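Side-chain contacts in tonb-dependent siderophore receptor (Acinetobacter baumannii, PDB 5FP1), which probably takes up iron across the outer membrane by binding ferric siderophores, working as a TonB-dependent receptor: residues Ile47-Gln50 / Leu51-Thr55; Val57-Leu60 / Ala61-Leu64; Ile101-Ser104 / Thr105-Arg109. One frame throughout, in Å; residues are numbered along the deposited sequence.

Contact 1: Ile47-Gln50 / Leu51-Thr55; sequences ISKQ and LIEDT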
loop_
_atom_site.group_PDB
_atom_site.type_symbol
_atom_site.label_atom_id
_atom_site.label_comp_id
_atom_site.label_asym_id
_atom_site.label_seq_id
_atom_site.Cartn_x
_atom_site.Cartn_y
_atom_site.Cartn_z
ATOM N N ILE A 47 -4.350 -11.753 0.853
ATOM C CA ILE A 47 -3.147 -12.221 1.505
ATOM C C ILE A 47 -3.587 -12.842 2.830
ATOM O O ILE A 47 -3.913 -12.147 3.790
ATOM C CB ILE A 47 -2.141 -11.087 1.753
ATOM C CG1 ILE A 47 -1.847 -10.350 0.460
ATOM C CG2 ILE A 47 -0.853 -11.670 2.298
ATOM C CD1 ILE A 47 -0.958 -9.128 0.646
ATOM N N SER A 48 -3.645 -14.169 2.868
ATOM C CA SER A 48 -4.314 -14.857 3.965
ATOM C C SER A 48 -3.491 -14.872 5.260
ATOM O O SER A 48 -2.274 -14.716 5.250
ATOM C CB SER A 48 -4.622 -16.291 3.556
ATOM O OG SER A 48 -3.424 -17.017 3.389
ATOM N N LYS A 49 -4.178 -15.105 6.361
ATOM C CA LYS A 49 -3.570 -15.334 7.672
ATOM C C LYS A 49 -2.459 -16.364 7.589
ATOM O O LYS A 49 -1.350 -16.141 8.099
ATOM C CB LYS A 49 -4.642 -15.780 8.653
ATOM C CG LYS A 49 -4.170 -16.007 10.080
ATOM C CD LYS A 49 -5.364 -16.394 10.943
ATOM C CE LYS A 49 -5.080 -16.330 12.434
ATOM N NZ LYS A 49 -4.262 -17.479 12.848
ATOM N N GLN A 50 -2.712 -17.472 6.908
ATOM C CA GLN A 50 -1.710 -18.537 6.890
ATOM C C GLN A 50 -0.492 -18.134 6.079
ATOM O O GLN A 50 0.632 -18.477 6.435
ATOM C CB GLN A 50 -2.280 -19.866 6.363
ATOM C CG GLN A 50 -1.313 -21.047 6.529
ATOM C CD GLN A 50 -0.983 -21.321 7.979
ATOM O OE1 GLN A 50 -1.880 -21.444 8.809
ATOM N NE2 GLN A 50 0.298 -21.364 8.300
ATOM N N LEU A 51 -0.708 -17.425 4.981
ATOM C CA LEU A 51 0.410 -16.934 4.198
ATOM C C LEU A 51 1.249 -15.962 5.018
ATOM O O LEU A 51 2.481 -16.008 4.980
ATOM C CB LEU A 51 -0.065 -16.282 2.897
ATOM C CG LEU A 51 1.012 -15.797 1.923
ATOM C CD1 LEU A 51 1.914 -16.930 1.448
ATOM C CD2 LEU A 51 0.378 -15.157 0.701
ATOM N N ILE A 52 0.581 -15.100 5.764
ATOM C CA ILE A 52 1.253 -14.125 6.624
ATOM C C ILE A 52 2.099 -14.872 7.678
ATOM O O ILE A 52 3.271 -14.562 7.901
ATOM C CB ILE A 52 0.235 -13.169 7.264
ATOM C CG1 ILE A 52 -0.358 -12.226 6.176
ATOM C CG2 ILE A 52 0.889 -12.361 8.376
ATOM C CD1 ILE A 52 -1.587 -11.484 6.626
ATOM N N GLU A 53 1.529 -15.905 8.279
ATOM C CA GLU A 53 2.286 -16.730 9.239
ATOM C C GLU A 53 3.456 -17.495 8.636
ATOM O O GLU A 53 4.534 -17.534 9.214
ATOM C CB GLU A 53 1.324 -17.665 10.001
ATOM C CG GLU A 53 0.570 -16.854 11.050
ATOM C CD GLU A 53 -0.542 -17.603 11.762
ATOM O OE1 GLU A 53 -0.553 -18.858 11.723
ATOM O OE2 GLU A 53 -1.404 -16.907 12.360
ATOM N N ASP A 54 3.254 -18.089 7.476
ATOM C CA ASP A 54 4.283 -18.851 6.821
ATOM C C ASP A 54 5.488 -17.983 6.431
ATOM O O ASP A 54 6.650 -18.435 6.499
ATOM C CB ASP A 54 3.736 -19.468 5.542
ATOM C CG ASP A 54 2.970 -20.769 5.776
ATOM O OD1 ASP A 54 2.774 -21.178 6.948
ATOM O OD2 ASP A 54 2.548 -21.335 4.746
ATOM N N THR A 55 5.220 -16.759 5.959
ATOM C CA THR A 55 6.296 -15.908 5.463
ATOM C C THR A 55 6.923 -15.043 6.539
ATOM O O THR A 55 8.008 -14.539 6.351
ATOM C CB THR A 55 5.802 -14.959 4.341
ATOM O OG1 THR A 55 4.678 -14.200 4.791
ATOM C CG2 THR A 55 5.428 -15.761 3.110
HETATM O O HOH W 1 -1.254 -14.485 10.492
HETATM O O HOH W 2 1.338 -21.108 11.174
HETATM O O HOH W 3 -2.832 -19.768 10.616
#
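Ser48 occupies the N-cap of helix 49-55, where its OG accepts from Leu51 N at 3.2 Å and so satisfies a first-turn amide. Serine suits the place because its hydroxyl is short enough to turn back, lying between backbone N and carbonyl carbon (chi1 67°). Across the next turn, Gln50 NE2 donates to Asp54 OD1, four residues on, over 2.8 Å; the oxygen lies in the plane of the amide, but the nitrogen comes from above the carboxylate plane. Asp54 is buried, and both its oxygens have further partners: Arg671 makes a salt bridge to OD1 and Trp629 NE1 bonds OD2. These two belong to the barrel wall, so this helix of the plug domain is fastened to the barrel that encloses it. Towards water, Lys49 NZ forms a salt bridge with Glu53 OE2 at 3.0 Å, reaching its syn side through a bend at the last torsion (chi4 -75°). Two waters donate to Glu53 OE1; one accepts from Gln50 NE2, and the other donates to Gln50 OE1. On the apolar side, Ile47 CG2 touches Ile52 CG1 at 3.9 Å and Leu51 CD2 at 4.0 Å.

Contact 2: Val57-Leu60 / Ala61-Leu64; sequences VTTL and ADAL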
loop_
_atom_site.group_PDB
_atom_site.type_symbol
_atom_site.label_atom_id
_atom_site.label_comp_id
_atom_site.label_asym_id
_atom_site.label_seq_id
_atom_site.Cartn_x
_atom_site.Cartn_y
_atom_site.Cartn_z
ATOM N N VAL A 57 5.966 -12.117 7.263
ATOM C CA VAL A 57 6.048 -10.715 6.818
ATOM C C VAL A 57 5.631 -9.795 7.941
ATOM O O VAL A 57 4.623 -10.033 8.624
ATOM C CB VAL A 57 5.264 -10.423 5.538
ATOM C CG1 VAL A 57 5.957 -11.052 4.341
ATOM C CG2 VAL A 57 3.825 -10.890 5.654
ATOM N N THR A 58 6.415 -8.751 8.157
ATOM C CA THR A 58 6.167 -7.869 9.274
ATOM C C THR A 58 5.607 -6.502 8.873
ATOM O O THR A 58 5.095 -5.772 9.716
ATOM C CB THR A 58 7.435 -7.649 10.099
ATOM O OG1 THR A 58 8.368 -6.892 9.336
ATOM C CG2 THR A 58 8.059 -9.016 10.531
ATOM N N THR A 59 5.700 -6.170 7.594
ATOM C CA THR A 59 5.159 -4.907 7.094
ATOM C C THR A 59 4.258 -5.185 5.887
ATOM O O THR A 59 4.433 -6.175 5.165
ATOM C CB THR A 59 6.284 -3.965 6.649
ATOM O OG1 THR A 59 6.958 -4.526 5.519
ATOM C CG2 THR A 59 7.305 -3.715 7.769
ATOM N N LEU A 60 3.302 -4.301 5.657
ATOM C CA LEU A 60 2.494 -4.371 4.452
ATOM C C LEU A 60 3.352 -4.401 3.195
ATOM O O LEU A 60 3.084 -5.167 2.272
ATOM C CB LEU A 60 1.528 -3.180 4.385
ATOM C CG LEU A 60 0.710 -3.086 3.086
ATOM C CD1 LEU A 60 -0.231 -4.285 2.992
ATOM C CD2 LEU A 60 -0.085 -1.793 2.992
ATOM N N ALA A 61 4.386 -3.557 3.149
ATOM C CA ALA A 61 5.221 -3.463 1.970
ATOM C C ALA A 61 5.800 -4.852 1.639
ATOM O O ALA A 61 5.749 -5.307 0.489
ATOM C CB ALA A 61 6.332 -2.464 2.199
ATOM N N ASP A 62 6.316 -5.538 2.660
ATOM C CA ASP A 62 6.847 -6.881 2.461
ATOM C C ASP A 62 5.735 -7.855 2.034
ATOM O O ASP A 62 5.922 -8.649 1.115
ATOM C CB ASP A 62 7.549 -7.390 3.726
ATOM C CG ASP A 62 8.875 -6.692 3.970
ATOM O OD1 ASP A 62 9.436 -6.113 3.041
ATOM O OD2 ASP A 62 9.344 -6.684 5.101
ATOM N N ALA A 63 4.579 -7.769 2.691
ATOM C CA ALA A 63 3.469 -8.633 2.385
ATOM C C ALA A 63 3.044 -8.564 0.933
ATOM O O ALA A 63 2.633 -9.571 0.348
ATOM C CB ALA A 63 2.293 -8.332 3.291
ATOM N N LEU A 64 3.088 -7.362 0.371
ATOM C CA LEU A 64 2.641 -7.126 -0.987
ATOM C C LEU A 64 3.515 -7.795 -2.037
ATOM O O LEU A 64 3.090 -7.951 -3.184
ATOM C CB LEU A 64 2.559 -5.607 -1.248
ATOM C CG LEU A 64 1.387 -4.946 -0.521
ATOM C CD1 LEU A 64 1.494 -3.434 -0.685
ATOM C CD2 LEU A 64 0.052 -5.465 -1.034
HETATM O O HOH W 4 8.837 -8.694 6.710
#
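Leu60 and Leu64 meet one turn apart, CG of Leu60 lying 3.9 Å from CD1 of Leu64. Leu60 has CG anti to the backbone N (chi1 175°), which sets its branch beside Leu64, while Leu64 swings back, its CG 3.3 Å from Leu60 O. The same carbonyl accepts from Leu64 N at 2.9 Å, so the bond and the greasy contact share one turn. Leucine suits both positions, because the pair also packs on Met139 and Ile137 of strand 135-141: the short helix 60-63 thus lies against the mixed sheet of the plug domain. Directly before Leu60, Thr59 is the N-cap, its OG1 accepting a hydrogen bond from Asp62 N at 3.1 Å. Asp62 holds its carboxylate near this N-terminal end, where a negative charge would probably be favoured by the helix dipole. Its OD2 accepts from a water that in turn accepts from Thr58 N, which ties the loop before the helix to the first turn. Ala63, whose N bonds to Thr59 O, offers only a methyl, against which Val57 packs from the loop: Val57 CG2 reaches Ala63 CB at 3.8 Å, while its other branch, CG1, comes within 3.9 Å of Asp62 C.

Contact 3: Ile101-Ser104 / Thr105-Arg109; sequences IRNS and TSQNR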
loop_
_atom_site.group_PDB
_atom_site.type_symbol
_atom_site.label_atom_id
_atom_site.label_comp_id
_atom_site.label_asym_id
_atom_site.label_seq_id
_atom_site.Cartn_x
_atom_site.Cartn_y
_atom_site.Cartn_z
ATOM N N ILE A 101 -12.366 1.577 6.099
ATOM C CA ILE A 101 -12.335 3.029 6.278
ATOM C C ILE A 101 -10.993 3.558 5.805
ATOM O O ILE A 101 -9.950 2.993 6.150
ATOM C CB ILE A 101 -12.573 3.375 7.757
ATOM C CG1 ILE A 101 -14.019 2.975 8.103
ATOM C CG2 ILE A 101 -12.307 4.858 8.024
ATOM C CD1 ILE A 101 -14.517 3.457 9.449
ATOM N N ARG A 102 -11.027 4.598 4.973
ATOM C CA ARG A 102 -9.804 5.158 4.399
ATOM C C ARG A 102 -8.892 5.700 5.504
ATOM O O ARG A 102 -9.345 6.410 6.393
ATOM C CB ARG A 102 -10.120 6.288 3.418
ATOM C CG ARG A 102 -8.952 6.589 2.489
ATOM C CD ARG A 102 -9.094 7.916 1.768
ATOM N NE ARG A 102 -10.372 7.967 1.046
ATOM C CZ ARG A 102 -10.553 7.761 -0.258
ATOM N NH1 ARG A 102 -9.528 7.496 -1.070
ATOM N NH2 ARG A 102 -11.790 7.861 -0.770
ATOM N N ASN A 103 -7.615 5.354 5.437
ATOM C CA ASN A 103 -6.638 5.854 6.383
ATOM C C ASN A 103 -5.346 6.021 5.613
ATOM O O ASN A 103 -4.389 5.246 5.796
ATOM C CB ASN A 103 -6.474 4.844 7.523
ATOM C CG ASN A 103 -5.689 5.405 8.692
ATOM O OD1 ASN A 103 -5.999 6.473 9.203
ATOM N ND2 ASN A 103 -4.669 4.687 9.113
ATOM N N SER A 104 -5.345 6.991 4.706
ATOM C CA SER A 104 -4.279 7.124 3.711
ATOM C C SER A 104 -3.326 8.277 3.961
ATOM O O SER A 104 -2.872 8.907 3.021
ATOM C CB SER A 104 -4.872 7.266 2.298
ATOM O OG SER A 104 -5.324 6.003 1.856
ATOM N N THR A 105 -2.975 8.512 5.215
ATOM C CA THR A 105 -1.818 9.312 5.524
ATOM C C THR A 105 -0.585 8.467 5.313
ATOM O O THR A 105 -0.627 7.225 5.448
ATOM C CB THR A 105 -1.897 9.817 6.989
ATOM O OG1 THR A 105 -2.246 8.725 7.844
ATOM C CG2 THR A 105 -2.999 10.890 7.103
ATOM N N SER A 106 0.539 9.109 5.052
ATOM C CA SER A 106 1.737 8.324 4.795
ATOM C C SER A 106 2.214 7.587 6.054
ATOM O O SER A 106 2.437 8.188 7.121
ATOM C CB SER A 106 2.847 9.176 4.249
ATOM O OG SER A 106 3.949 8.365 3.867
ATOM N N GLN A 107 2.389 6.290 5.882
ATOM C CA GLN A 107 2.804 5.387 6.956
ATOM C C GLN A 107 3.527 4.198 6.348
ATOM O O GLN A 107 3.301 3.836 5.179
ATOM C CB GLN A 107 1.571 4.819 7.682
ATOM C CG GLN A 107 0.594 5.834 8.213
ATOM C CD GLN A 107 -0.766 5.238 8.564
ATOM O OE1 GLN A 107 -1.839 5.804 8.244
ATOM N NE2 GLN A 107 -0.733 4.153 9.279
ATOM N N ASN A 108 4.377 3.567 7.150
ATOM C CA ASN A 108 4.920 2.239 6.848
ATOM C C ASN A 108 4.121 1.241 7.697
ATOM O O ASN A 108 4.396 1.073 8.889
ATOM C CB ASN A 108 6.407 2.199 7.200
ATOM C CG ASN A 108 7.212 3.269 6.461
ATOM O OD1 ASN A 108 7.003 3.511 5.295
ATOM N ND2 ASN A 108 8.150 3.881 7.145
ATOM N N ARG A 109 3.071 0.669 7.121
ATOM C CA ARG A 109 2.100 -0.073 7.927
ATOM C C ARG A 109 2.665 -1.425 8.378
ATOM O O ARG A 109 3.374 -2.091 7.610
ATOM C CB ARG A 109 0.811 -0.264 7.149
ATOM C CG ARG A 109 0.091 1.056 6.905
ATOM C CD ARG A 109 -0.943 0.971 5.800
ATOM N NE ARG A 109 -1.598 2.257 5.558
ATOM C CZ ARG A 109 -1.050 3.284 4.930
ATOM N NH1 ARG A 109 0.177 3.187 4.421
ATOM N NH2 ARG A 109 -1.739 4.415 4.806
HETATM O O HOH W 5 -4.578 8.885 9.140
HETATM O O HOH W 6 -4.140 2.176 6.358
#
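Arg109 reaches back to the start of the loop, where its NH2 donates to Asn103 O at 2.9 Å. This is the tight part of the contact. The N-H points nearly straight at the oxygen (161°), which lies in the guanidinium plane and is met on a lone pair within its own carbonyl plane. The same NH2 makes a weaker, poorly aligned bond to Thr105 O at 3.1 Å. Around the edge, NE donates to a water 2.7 Å away, and that water donates in turn to Asn103 O, which therefore accepts two bonds. NH1 forms a salt bridge with Asp83, while CB of Gln107 lies over one face of the guanidinium, near its rim. With partners for all three nitrogens, the flat group is held against rotation. Arginine suits the place because a chain extended from CG to NE can span the bend and then present several N-H groups in one plane. The loop so closed follows the short edge strand 101-102 of the plug domain's mixed sheet; 105-109 is neither helix nor strand, and backbone bonds from Gln107 to Asp83 and from Arg109 to Leu60 help fix its course. Ser104 turns its hydroxyl the other way, to Met96 N of the neighbouring strand. The looser side is built of small polar groups and water. Asn103 OD1 accepts from a water 2.8 Å away, which lies 2.7 Å from Thr105 OG1; that hydroxyl also bonds Ser295 of the barrel wall. Here the Asn103 and Gln107 side chains cross at about a right angle, with their amide planes 74° apart, so they do not stack. Thr105 N, buried by the bend, has no hydrogen-bonding partner.

Overall arrangement
All three contacts lie in the plug domain and follow one another along the chain, none nested in or crossing another; each closes only a turn or short loop. Contact 1 caps and braces helix 49-55 just after strand 43-47, against the barrel wall. The chain then runs through the connection into contact 2, which opens helix 60-63; the two touch where Ile47 CD1 packs 3.6 Å from Ala63 O. Some forty residues later, contact 3 starts on edge strand 101-102 and runs into the loop after it. Its last residue returns to contact 2, Arg109 O probably accepting from Leu60 N (2.9 Å). Contact 2 thus touches both others, while contacts 1 and 3 stay about 11 Å apart at their nearest atoms.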